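Local structure of inorganic pyrophosphatase (Coxiella burnetii, 3TR4) at residues K12-F17 / K165-S170; Y32-D35 / F40-V43; P111-K114 / Y119-I122; L131-I136 / K155-K160. The protein probably hydrolyses inorganic pyrophosphate to two phosphate ions, using magnesium as cofactor and assembling as a homohexamer. All coordinates share one frame; numbering follows the deposited sequence.

Contact 1: K12-F17 / K165-S170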
loop_
_atom_site.group_PDB
_atom_site.type_symbol
_atom_site.label_atom_id
_atom_site.label_comp_id
_atom_site.label_asym_id
_atom_site.label_seq_id
_atom_site.Cartn_x
_atom_site.Cartn_y
_atom_site.Cartn_z
ATOM N N LYS B 12 -21.813 12.581 -24.077
ATOM C CA LYS B 12 -22.904 13.485 -24.439
ATOM C C LYS B 12 -22.468 14.935 -24.638
ATOM O O LYS B 12 -22.946 15.611 -25.548
ATOM C CB LYS B 12 -24.034 13.400 -23.407
ATOM C CG LYS B 12 -24.715 12.040 -23.369
ATOM C CD LYS B 12 -25.783 11.955 -22.290
ATOM C CE LYS B 12 -26.524 10.628 -22.378
ATOM N NZ LYS B 12 -27.545 10.467 -21.310
ATOM N N GLY B 13 -21.565 15.416 -23.787
ATOM C CA GLY B 13 -21.130 16.798 -23.864
ATOM C C GLY B 13 -20.246 17.203 -22.700
ATOM O O GLY B 13 -19.833 16.361 -21.906
ATOM N N ILE B 14 -19.974 18.499 -22.596
ATOM C CA ILE B 14 -19.003 19.015 -21.633
ATOM C C ILE B 14 -19.415 18.775 -20.178
ATOM O O ILE B 14 -18.575 18.809 -19.276
ATOM C CB ILE B 14 -18.739 20.521 -21.861
ATOM C CG1 ILE B 14 -17.402 20.936 -21.242
ATOM C CG2 ILE B 14 -19.896 21.355 -21.328
ATOM C CD1 ILE B 14 -16.202 20.198 -21.823
ATOM N N ASP B 15 -20.703 18.525 -19.954
ATOM C CA ASP B 15 -21.215 18.266 -18.609
ATOM C C ASP B 15 -21.392 16.779 -18.336
ATOM O O ASP B 15 -21.832 16.386 -17.258
ATOM C CB ASP B 15 -22.550 18.977 -18.391
ATOM C CG ASP B 15 -22.391 20.469 -18.196
ATOM O OD1 ASP B 15 -22.788 21.233 -19.099
ATOM O OD2 ASP B 15 -21.864 20.876 -17.137
ATOM N N ASP B 16 -21.055 15.952 -19.319
ATOM C CA ASP B 16 -21.215 14.515 -19.178
ATOM C C ASP B 16 -20.502 13.785 -20.304
ATOM O O ASP B 16 -21.131 13.359 -21.275
ATOM C CB ASP B 16 -22.699 14.141 -19.167
ATOM C CG ASP B 16 -22.922 12.645 -19.091
ATOM O OD1 ASP B 16 -21.977 11.917 -18.716
ATOM O OD2 ASP B 16 -24.044 12.197 -19.404
ATOM N N PHE B 17 -19.188 13.647 -20.173
ATOM C CA PHE B 17 -18.416 12.951 -21.189
ATOM C C PHE B 17 -17.596 11.805 -20.604
ATOM O O PHE B 17 -17.447 11.690 -19.387
ATOM C CB PHE B 17 -17.553 13.926 -22.006
ATOM C CG PHE B 17 -16.521 14.678 -21.201
ATOM C CD1 PHE B 17 -16.849 15.862 -20.555
ATOM C CD2 PHE B 17 -15.213 14.226 -21.133
ATOM C CE1 PHE B 17 -15.897 16.564 -19.834
ATOM C CE2 PHE B 17 -14.253 14.926 -20.417
ATOM C CZ PHE B 17 -14.595 16.094 -19.767
ATOM N N LYS B 165 -15.092 24.549 -25.840
ATOM C CA LYS B 165 -14.585 24.826 -27.179
ATOM C C LYS B 165 -13.587 23.762 -27.617
ATOM O O LYS B 165 -13.744 23.153 -28.673
ATOM C CB LYS B 165 -13.928 26.204 -27.236
ATOM C CG LYS B 165 -14.907 27.363 -27.217
ATOM C CD LYS B 165 -14.172 28.688 -27.332
ATOM C CE LYS B 165 -13.267 28.708 -28.553
ATOM N NZ LYS B 165 -12.505 29.983 -28.661
ATOM N N GLU B 166 -12.564 23.545 -26.795
ATOM C CA GLU B 166 -11.518 22.579 -27.101
ATOM C C GLU B 166 -12.090 21.172 -27.227
ATOM O O GLU B 166 -11.692 20.405 -28.106
ATOM C CB GLU B 166 -10.433 22.613 -26.023
ATOM C CG GLU B 166 -9.295 21.635 -26.266
ATOM C CD GLU B 166 -8.470 21.995 -27.489
ATOM O OE1 GLU B 166 -8.388 23.199 -27.814
ATOM O OE2 GLU B 166 -7.913 21.074 -28.127
ATOM N N PHE B 167 -13.024 20.845 -26.341
ATOM C CA PHE B 167 -13.684 19.543 -26.344
ATOM C C PHE B 167 -14.403 19.308 -27.670
ATOM O O PHE B 167 -14.210 18.281 -28.322
ATOM C CB PHE B 167 -14.663 19.460 -25.166
ATOM C CG PHE B 167 -15.521 18.222 -25.158
ATOM C CD1 PHE B 167 -15.023 17.017 -24.690
ATOM C CD2 PHE B 167 -16.836 18.274 -25.593
ATOM C CE1 PHE B 167 -15.817 15.879 -24.675
ATOM C CE2 PHE B 167 -17.635 17.142 -25.579
ATOM C CZ PHE B 167 -17.123 15.942 -25.120
ATOM N N GLU B 168 -15.216 20.274 -28.079
ATOM C CA GLU B 168 -15.989 20.141 -29.308
ATOM C C GLU B 168 -15.112 20.110 -30.559
ATOM O O GLU B 168 -15.398 19.373 -31.505
ATOM C CB GLU B 168 -17.042 21.244 -29.402
ATOM C CG GLU B 168 -18.171 21.078 -28.397
ATOM C CD GLU B 168 -19.127 22.252 -28.386
ATOM O OE1 GLU B 168 -18.717 23.361 -28.790
ATOM O OE2 GLU B 168 -20.291 22.064 -27.974
ATOM N N ALA B 169 -14.043 20.899 -30.559
ATOM C CA ALA B 169 -13.119 20.918 -31.692
ATOM C C ALA B 169 -12.363 19.598 -31.833
ATOM O O ALA B 169 -12.148 19.111 -32.943
ATOM C CB ALA B 169 -12.143 22.083 -31.569
ATOM N N SER B 170 -11.959 19.018 -30.708
ATOM C CA SER B 170 -11.233 17.753 -30.733
ATOM C C SER B 170 -12.136 16.620 -31.212
ATOM O O SER B 170 -11.661 15.616 -31.740
ATOM C CB SER B 170 -10.651 17.429 -29.356
ATOM O OG SER B 170 -11.672 17.054 -28.447
#

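Contact 2: Y32-D35 / F40-V43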
loop_
_atom_site.group_PDB
_atom_site.type_symbol
_atom_site.label_atom_id
_atom_site.label_comp_id
_atom_site.label_asym_id
_atom_site.label_seq_id
_atom_site.Cartn_x
_atom_site.Cartn_y
_atom_site.Cartn_z
ATOM N N TYR B 32 0.879 4.778 -17.785
ATOM C CA TYR B 32 0.218 3.883 -18.723
ATOM C C TYR B 32 -0.449 4.667 -19.844
ATOM O O TYR B 32 -0.765 5.843 -19.689
ATOM C CB TYR B 32 -0.829 3.032 -18.002
ATOM C CG TYR B 32 -0.267 2.130 -16.923
ATOM C CD1 TYR B 32 0.548 1.055 -17.247
ATOM C CD2 TYR B 32 -0.562 2.347 -15.587
ATOM C CE1 TYR B 32 1.064 0.225 -16.267
ATOM C CE2 TYR B 32 -0.054 1.522 -14.596
ATOM C CZ TYR B 32 0.755 0.462 -14.943
ATOM O OH TYR B 32 1.263 -0.355 -13.966
ATOM N N GLU B 33 -0.659 3.997 -20.972
ATOM C CA GLU B 33 -1.433 4.542 -22.078
ATOM C C GLU B 33 -2.369 3.453 -22.571
ATOM O O GLU B 33 -1.967 2.296 -22.682
ATOM C CB GLU B 33 -0.518 4.977 -23.221
ATOM C CG GLU B 33 -0.057 6.424 -23.156
ATOM C CD GLU B 33 0.731 6.837 -24.389
ATOM O OE1 GLU B 33 1.387 5.964 -24.996
ATOM O OE2 GLU B 33 0.687 8.031 -24.755
ATOM N N TYR B 34 -3.613 3.804 -22.867
ATOM C CA TYR B 34 -4.530 2.809 -23.402
ATOM C C TYR B 34 -4.362 2.674 -24.911
ATOM O O TYR B 34 -4.379 3.663 -25.643
ATOM C CB TYR B 34 -5.987 3.125 -23.048
ATOM C CG TYR B 34 -6.927 2.036 -23.505
ATOM C CD1 TYR B 34 -7.088 0.875 -22.761
ATOM C CD2 TYR B 34 -7.628 2.154 -24.698
ATOM C CE1 TYR B 34 -7.933 -0.135 -23.185
ATOM C CE2 TYR B 34 -8.474 1.151 -25.130
ATOM C CZ TYR B 34 -8.622 0.010 -24.369
ATOM O OH TYR B 34 -9.468 -0.990 -24.796
ATOM N N ASP B 35 -4.192 1.440 -25.367
ATOM C CA ASP B 35 -4.014 1.166 -26.785
ATOM C C ASP B 35 -5.315 0.637 -27.372
ATOM O O ASP B 35 -5.672 -0.523 -27.170
ATOM C CB ASP B 35 -2.877 0.160 -26.995
ATOM C CG ASP B 35 -2.397 0.112 -28.432
ATOM O OD1 ASP B 35 -3.232 0.288 -29.344
ATOM O OD2 ASP B 35 -1.183 -0.099 -28.648
ATOM N N PHE B 40 -5.506 -2.973 -25.110
ATOM C CA PHE B 40 -4.720 -3.194 -23.903
ATOM C C PHE B 40 -4.272 -1.879 -23.298
ATOM O O PHE B 40 -3.943 -0.936 -24.015
ATOM C CB PHE B 40 -3.468 -4.015 -24.229
ATOM C CG PHE B 40 -3.662 -5.496 -24.125
ATOM C CD1 PHE B 40 -4.050 -6.236 -25.229
ATOM C CD2 PHE B 40 -3.444 -6.151 -22.924
ATOM C CE1 PHE B 40 -4.225 -7.601 -25.135
ATOM C CE2 PHE B 40 -3.616 -7.515 -22.823
ATOM C CZ PHE B 40 -4.007 -8.242 -23.933
ATOM N N LEU B 41 -4.253 -1.819 -21.974
ATOM C CA LEU B 41 -3.520 -0.769 -21.296
ATOM C C LEU B 41 -2.054 -1.124 -21.511
ATOM O O LEU B 41 -1.676 -2.292 -21.419
ATOM C CB LEU B 41 -3.864 -0.759 -19.809
ATOM C CG LEU B 41 -3.509 0.473 -18.974
ATOM C CD1 LEU B 41 -4.259 1.700 -19.466
ATOM C CD2 LEU B 41 -3.825 0.207 -17.512
ATOM N N THR B 42 -1.234 -0.131 -21.829
ATOM C CA THR B 42 0.171 -0.371 -22.134
ATOM C C THR B 42 1.061 0.506 -21.271
ATOM O O THR B 42 0.619 1.531 -20.754
ATOM C CB THR B 42 0.493 -0.060 -23.607
ATOM O OG1 THR B 42 0.262 1.332 -23.860
ATOM C CG2 THR B 42 -0.375 -0.897 -24.542
ATOM N N VAL B 43 2.314 0.101 -21.114
ATOM C CA VAL B 43 3.282 0.940 -20.427
ATOM C C VAL B 43 3.785 2.003 -21.393
ATOM O O VAL B 43 4.256 1.685 -22.488
ATOM C CB VAL B 43 4.472 0.125 -19.887
ATOM C CG1 VAL B 43 5.619 1.048 -19.498
ATOM C CG2 VAL B 43 4.035 -0.726 -18.704
HETATM O O HOH W 1 2.181 3.280 -25.616
#

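Contact 3: P111-K114 / Y119-I122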
loop_
_atom_site.group_PDB
_atom_site.type_symbol
_atom_site.label_atom_id
_atom_site.label_comp_id
_atom_site.label_asym_id
_atom_site.label_seq_id
_atom_site.Cartn_x
_atom_site.Cartn_y
_atom_site.Cartn_z
ATOM N N PRO B 111 -16.210 13.993 -11.274
ATOM C CA PRO B 111 -17.228 13.016 -11.676
ATOM C C PRO B 111 -18.593 13.685 -11.792
ATOM O O PRO B 111 -18.818 14.714 -11.148
ATOM C CB PRO B 111 -17.234 12.016 -10.512
ATOM C CG PRO B 111 -15.913 12.205 -9.827
ATOM C CD PRO B 111 -15.617 13.668 -9.965
ATOM N N VAL B 112 -19.486 13.129 -12.606
ATOM C CA VAL B 112 -20.855 13.631 -12.655
ATOM C C VAL B 112 -21.462 13.521 -11.259
ATOM O O VAL B 112 -21.017 12.713 -10.445
ATOM C CB VAL B 112 -21.730 12.870 -13.675
ATOM C CG1 VAL B 112 -21.231 13.120 -15.100
ATOM C CG2 VAL B 112 -21.757 11.384 -13.362
ATOM N N VAL B 113 -22.469 14.341 -10.977
ATOM C CA VAL B 113 -23.062 14.379 -9.640
ATOM C C VAL B 113 -23.549 13.006 -9.174
ATOM O O VAL B 113 -23.340 12.621 -8.024
ATOM C CB VAL B 113 -24.217 15.394 -9.562
ATOM C CG1 VAL B 113 -24.887 15.325 -8.201
ATOM C CG2 VAL B 113 -23.700 16.802 -9.846
ATOM N N LYS B 114 -24.197 12.274 -10.076
ATOM C CA LYS B 114 -24.671 10.926 -9.784
ATOM C C LYS B 114 -23.585 10.040 -9.183
ATOM O O LYS B 114 -23.851 9.234 -8.288
ATOM C CB LYS B 114 -25.209 10.271 -11.058
ATOM C CG LYS B 114 -25.346 8.757 -10.969
ATOM C CD LYS B 114 -25.673 8.153 -12.326
ATOM C CE LYS B 114 -26.934 8.771 -12.916
ATOM N NZ LYS B 114 -27.260 8.216 -14.260
ATOM N N TYR B 119 -19.159 16.351 -4.507
ATOM C CA TYR B 119 -18.595 17.422 -5.322
ATOM C C TYR B 119 -19.667 18.235 -6.035
ATOM O O TYR B 119 -19.359 19.043 -6.909
ATOM C CB TYR B 119 -17.628 16.858 -6.362
ATOM C CG TYR B 119 -16.313 16.350 -5.814
ATOM C CD1 TYR B 119 -16.021 16.405 -4.457
ATOM C CD2 TYR B 119 -15.354 15.823 -6.667
ATOM C CE1 TYR B 119 -14.808 15.938 -3.970
ATOM C CE2 TYR B 119 -14.147 15.357 -6.194
ATOM C CZ TYR B 119 -13.876 15.413 -4.848
ATOM O OH TYR B 119 -12.665 14.945 -4.390
ATOM N N GLU B 120 -20.923 18.020 -5.661
ATOM C CA GLU B 120 -22.039 18.687 -6.319
ATOM C C GLU B 120 -21.890 20.204 -6.332
ATOM O O GLU B 120 -22.276 20.860 -7.301
ATOM C CB GLU B 120 -23.362 18.304 -5.658
ATOM C CG GLU B 120 -24.576 18.905 -6.337
ATOM C CD GLU B 120 -25.876 18.340 -5.805
ATOM O OE1 GLU B 120 -25.878 17.815 -4.671
ATOM O OE2 GLU B 120 -26.893 18.418 -6.526
ATOM N N ALA B 121 -21.327 20.758 -5.263
ATOM C CA ALA B 121 -21.176 22.204 -5.150
ATOM C C ALA B 121 -20.029 22.740 -6.004
ATOM O O ALA B 121 -19.944 23.943 -6.251
ATOM C CB ALA B 121 -20.993 22.609 -3.691
ATOM N N ILE B 122 -19.147 21.852 -6.454
ATOM C CA ILE B 122 -18.029 22.258 -7.303
ATOM C C ILE B 122 -18.486 22.420 -8.750
ATOM O O ILE B 122 -18.788 21.435 -9.424
ATOM C CB ILE B 122 -16.871 21.238 -7.258
ATOM C CG1 ILE B 122 -16.479 20.926 -5.813
ATOM C CG2 ILE B 122 -15.673 21.762 -8.034
ATOM C CD1 ILE B 122 -16.075 22.142 -5.018
#

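Contact 4: L131-I136 / K155-K160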
loop_
_atom_site.group_PDB
_atom_site.type_symbol
_atom_site.label_atom_id
_atom_site.label_comp_id
_atom_site.label_asym_id
_atom_site.label_seq_id
_atom_site.Cartn_x
_atom_site.Cartn_y
_atom_site.Cartn_z
ATOM N N LEU B 131 -4.605 26.431 -4.007
ATOM C CA LEU B 131 -3.416 25.684 -3.626
ATOM C C LEU B 131 -3.312 24.384 -4.426
ATOM O O LEU B 131 -2.219 23.966 -4.805
ATOM C CB LEU B 131 -3.409 25.400 -2.124
ATOM C CG LEU B 131 -2.115 24.805 -1.564
ATOM C CD1 LEU B 131 -0.909 25.635 -1.986
ATOM C CD2 LEU B 131 -2.187 24.688 -0.051
ATOM N N LEU B 132 -4.452 23.754 -4.687
ATOM C CA LEU B 132 -4.472 22.519 -5.464
ATOM C C LEU B 132 -4.162 22.794 -6.931
ATOM O O LEU B 132 -3.408 22.053 -7.565
ATOM C CB LEU B 132 -5.824 21.818 -5.334
ATOM C CG LEU B 132 -5.969 20.525 -6.137
ATOM C CD1 LEU B 132 -4.795 19.591 -5.868
ATOM C CD2 LEU B 132 -7.289 19.839 -5.821
ATOM N N LEU B 133 -4.757 23.858 -7.466
ATOM C CA LEU B 133 -4.498 24.267 -8.840
ATOM C C LEU B 133 -3.027 24.625 -9.019
ATOM O O LEU B 133 -2.430 24.339 -10.058
ATOM C CB LEU B 133 -5.383 25.456 -9.233
ATOM C CG LEU B 133 -6.899 25.242 -9.212
ATOM C CD1 LEU B 133 -7.626 26.503 -9.650
ATOM C CD2 LEU B 133 -7.289 24.066 -10.094
ATOM N N ASP B 134 -2.444 25.254 -8.004
ATOM C CA ASP B 134 -1.028 25.602 -8.049
ATOM C C ASP B 134 -0.162 24.346 -8.041
ATOM O O ASP B 134 0.827 24.258 -8.767
ATOM C CB ASP B 134 -0.645 26.522 -6.890
ATOM C CG ASP B 134 -1.186 27.929 -7.060
ATOM O OD1 ASP B 134 -1.609 28.276 -8.184
ATOM O OD2 ASP B 134 -1.181 28.693 -6.073
ATOM N N ALA B 135 -0.546 23.377 -7.216
ATOM C CA ALA B 135 0.152 22.098 -7.162
ATOM C C ALA B 135 0.075 21.376 -8.503
ATOM O O ALA B 135 1.050 20.773 -8.949
ATOM C CB ALA B 135 -0.424 21.226 -6.054
ATOM N N ILE B 136 -1.088 21.435 -9.143
ATOM C CA ILE B 136 -1.279 20.779 -10.429
ATOM C C ILE B 136 -0.439 21.437 -11.518
ATOM O O ILE B 136 0.243 20.749 -12.278
ATOM C CB ILE B 136 -2.759 20.763 -10.849
ATOM C CG1 ILE B 136 -3.565 19.880 -9.893
ATOM C CG2 ILE B 136 -2.900 20.268 -12.288
ATOM C CD1 ILE B 136 -5.058 19.944 -10.111
ATOM N N LYS B 155 0.649 27.712 -19.239
ATOM C CA LYS B 155 0.304 29.103 -19.501
ATOM C C LYS B 155 -0.686 29.663 -18.477
ATOM O O LYS B 155 -0.604 30.833 -18.094
ATOM C CB LYS B 155 -0.269 29.243 -20.911
ATOM C CG LYS B 155 0.610 28.646 -22.000
ATOM C CD LYS B 155 1.982 29.298 -22.020
ATOM C CE LYS B 155 2.878 28.673 -23.081
ATOM N NZ LYS B 155 2.335 28.852 -24.456
ATOM N N GLY B 156 -1.623 28.829 -18.038
ATOM C CA GLY B 156 -2.627 29.263 -17.084
ATOM C C GLY B 156 -3.894 28.434 -17.148
ATOM O O GLY B 156 -3.976 27.461 -17.897
ATOM N N TRP B 157 -4.883 28.820 -16.352
ATOM C CA TRP B 157 -6.175 28.146 -16.346
ATOM C C TRP B 157 -7.229 28.968 -17.084
ATOM O O TRP B 157 -7.327 30.179 -16.889
ATOM C CB TRP B 157 -6.638 27.908 -14.909
ATOM C CG TRP B 157 -5.732 27.005 -14.138
ATOM C CD1 TRP B 157 -4.670 27.372 -13.366
ATOM C CD2 TRP B 157 -5.809 25.579 -14.064
ATOM N NE1 TRP B 157 -4.081 26.262 -12.818
ATOM C CE2 TRP B 157 -4.761 25.148 -13.231
ATOM C CE3 TRP B 157 -6.664 24.626 -14.623
ATOM C CZ2 TRP B 157 -4.544 23.805 -12.941
ATOM C CZ3 TRP B 157 -6.448 23.295 -14.336
ATOM C CH2 TRP B 157 -5.396 22.894 -13.501
ATOM N N GLU B 158 -8.012 28.305 -17.932
ATOM C CA GLU B 158 -9.147 28.947 -18.587
ATOM C C GLU B 158 -10.447 28.313 -18.101
ATOM O O GLU B 158 -10.430 27.263 -17.460
ATOM C CB GLU B 158 -9.040 28.836 -20.109
ATOM C CG GLU B 158 -7.789 29.464 -20.703
ATOM C CD GLU B 158 -7.826 30.981 -20.700
ATOM O OE1 GLU B 158 -7.806 31.577 -21.798
ATOM O OE2 GLU B 158 -7.866 31.577 -19.602
ATOM N N ASP B 159 -11.570 28.941 -18.427
ATOM C CA ASP B 159 -12.857 28.560 -17.849
ATOM C C ASP B 159 -13.575 27.427 -18.584
ATOM O O ASP B 159 -13.097 26.915 -19.602
ATOM C CB ASP B 159 -13.774 29.783 -17.725
ATOM C CG ASP B 159 -14.072 30.436 -19.067
ATOM O OD1 ASP B 159 -14.127 29.718 -20.090
ATOM O OD2 ASP B 159 -14.257 31.671 -19.098
ATOM N N LYS B 160 -14.732 27.048 -18.049
ATOM C CA LYS B 160 -15.526 25.945 -18.581
ATOM C C LYS B 160 -15.873 26.134 -20.056
ATOM O O LYS B 160 -15.861 25.178 -20.829
ATOM C CB LYS B 160 -16.798 25.776 -17.745
ATOM C CG LYS B 160 -17.683 24.594 -18.121
ATOM C CD LYS B 160 -18.907 24.561 -17.208
ATOM C CE LYS B 160 -19.981 23.618 -17.723
ATOM N NZ LYS B 160 -19.484 22.219 -17.813
#

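Contact 1: K12-F17 / K165-S170
The bulged turn that leads into strand 16-23 of the barrel receives a single aromatic residue of helix 160-175: Gly13, Ile14 and Phe17 all close on Phe167. With its ring carbon CG anti to the backbone N (chi1 173°), Phe167 stretches out from the helix, and the far end of the ring rests against the turn. There CZ of Phe167 lies 3.7 Å from CB of Phe17, while CD1 of Phe167 sits over one face of the Phe17 ring. The rings are inclined at 45°, centroids 5.0 Å apart, neither stacked nor edge-to-face. On the other flank, Phe167 CE2 comes within 3.9 Å of Gly13 C; lacking a side chain, this glycine presents bare main chain to the aromatic. CD1 of Ile14 packs 3.8 Å from Phe167 CB, at the base of the side chain, which it reaches because chi1 of -159° extends CG1 away from the backbone N. Gly13 to Asp16 form a type I turn, Asp16 N donating to Gly13 O, and Asp16 O accepts from the N of both Lys12 and Gly13, the pattern of a classic beta bulge. Phe167 thus packs the C-terminal helix 160-175 against the start of a barrel strand, in a fold where a beta barrel carries flanking helices.

Contact 2: Y32-D35 / F40-V43
Tyr32-Asp35 and Phe40-Val43 run antiparallel, their axes 4.4 Å apart at closest and their directions 143° apart, with Glu33-Thr42 and Asp35-Phe40 as hydrogen-bonded pairs and Tyr32-Val43 and Tyr34-Leu41 as non-hydrogen-bonded ones. The Glu33 pair carries an extra bond. Glu33 O takes the backbone N of Thr42 at 2.7 Å and also the hydroxyl OG1 of Thr42 at 2.7 Å, the two donors arriving from opposite faces of the carbonyl plane. The hydroxyl stands 35° out of that plane, a position it reaches because chi1 of 63° sets OG1 between the backbone N and the carbonyl carbon of Thr42. A water donates to both this OG1 and Glu33 OE1, bridging the two side chains, while the methyl CG2 of Thr42 packs on CB of Asp35, 3.7 Å away. These strands form a beta hairpin, and Asp35 OD1 binds the N of Leu38 inside its turn. Leu41 CG meets Tyr32 CB at 3.8 Å and its methyl CD2 lies over a face of the tyrosine ring, whose edge is turned to Thr42 O. Val43 CG2 approaches Tyr32 CE1 at 4.0 Å; Tyr34 packs more loosely, its CB 4.2 Å from Leu41 CD1. Phe40 meets the ring of Tyr34 of a second subunit, and the phenol OH of Tyr32 bonds the N of Gln82 of that same subunit.

Contact 3: P111-K114 / Y119-I122
Pro111 meets Tyr119 and Val113 meets Glu120 where the chain leaves strand 106-111 and soon doubles back on itself. The tyrosine makes its contact through one ring carbon: CD2 lies 3.9 Å from CD of Pro111. Its torsions explain the choice. CG is anti to the carbonyl carbon, which swings the ring toward the proline, and a chi2 of 0° lays the ring plane along the bond from CA to CB, folding CD1 back beside CA and leaving CD2 on the outer flank. Proline suits the place, since its pyrrolidine ring, closed onto its own backbone N, presents CD as a compact apolar group. Pro111 also packs against Phe46 of a neighbouring subunit.

In the second pair Val113, with CG1 anti to its backbone N (chi1 175°), presents both methyls: CG1 is 4.0 Å from Glu120 CG, and CG2 is 4.2 Å from that same carbon. CG1 also lies 4.0 Å from the carboxyl carbon CD of Glu120, so the valine packs on the methylene and the base of the carboxylate. Glu120 is extended beyond CG (chi2 171°), which carries the chain past the valine, the two side chains crossing obliquely, and its carboxylate on toward the exposed surface.

Tyr119 to Ile122 form a type I beta turn, closed by Ile122 N donating to Tyr119 O at 2.9 Å. Arg90 bonds Ile122 O and reaches Tyr119 O and Pro111 O weakly, a loose link between the segments. The whole belongs to an irregular connection from strand 106-111 to helix 130-142 that contains a type I turn.

Contact 4: L131-I136 / K155-K160
Trp157 projects from strand 152-159, an outer strand of the beta barrel, onto Leu133 and Ile136 of helix 130-142, fastening helix to sheet. Three residues apart, the leucine and isoleucine share one flank of the helix, and both aim at the indole. Just before the tryptophan, the strand is broken by a classic beta bulge, Lys155 and Gly156 together opposite Lys96 of strand 86-99.

One interaction is a CH-pi contact. Leu133 CD2 stands 4.1 Å from the centroid of the six-membered ring of Trp157 and only 14° off its normal. A leucine suits the spot because its branched end can set one methyl on a broad aromatic face. Nearer the helix backbone, Leu133 CB lies 3.9 Å from Trp157 NE1, so the leucine follows the indole from the five-membered ring to the six-membered one.

Apolar contact continues at the rim. Ile136 has CG2 anti to its backbone N, which carries this methyl to the indole edge, 3.8 Å from Trp157 CH2 and near the ring plane. One aliphatic residue therefore covers a face while the other meets an edge, and the indole is large enough for both. Leu108 of strand 106-111 touches both Leu133 and Trp157 from the barrel.

The helix backbone adds van der Waals contact: Leu133 O lies 3.6 Å from Trp157 CZ2. The hydrogen bond this carbonyl oxygen accepts comes from Ser137 OG, one turn further along the helix, and to the same hydroxyl oxygen Trp157 NE1 is weakly bonded.

In the fold
Contacts 1, 3 and 4 form a connected group, with contact 2 standing apart. The salt bridge from Asp15 OD2 to Lys160 NZ, 2.8 Å, joins contact 1 to contact 4, and Asp16 OD1 packs 3.9 Å from Val112 CG1 of contact 3. Contact 1 closes the longest loop, with the other three nested inside it. The hairpin of contact 2 has its centre about 23 Å from that of contact 1 and lies across the chain's centre from contact 4. It is nearest the active site: the Glu33 side chain is about 7 Å from the manganese held by Asp67, Asp72 and Asp104, against about 14 Å for those of Phe17 and Ile136.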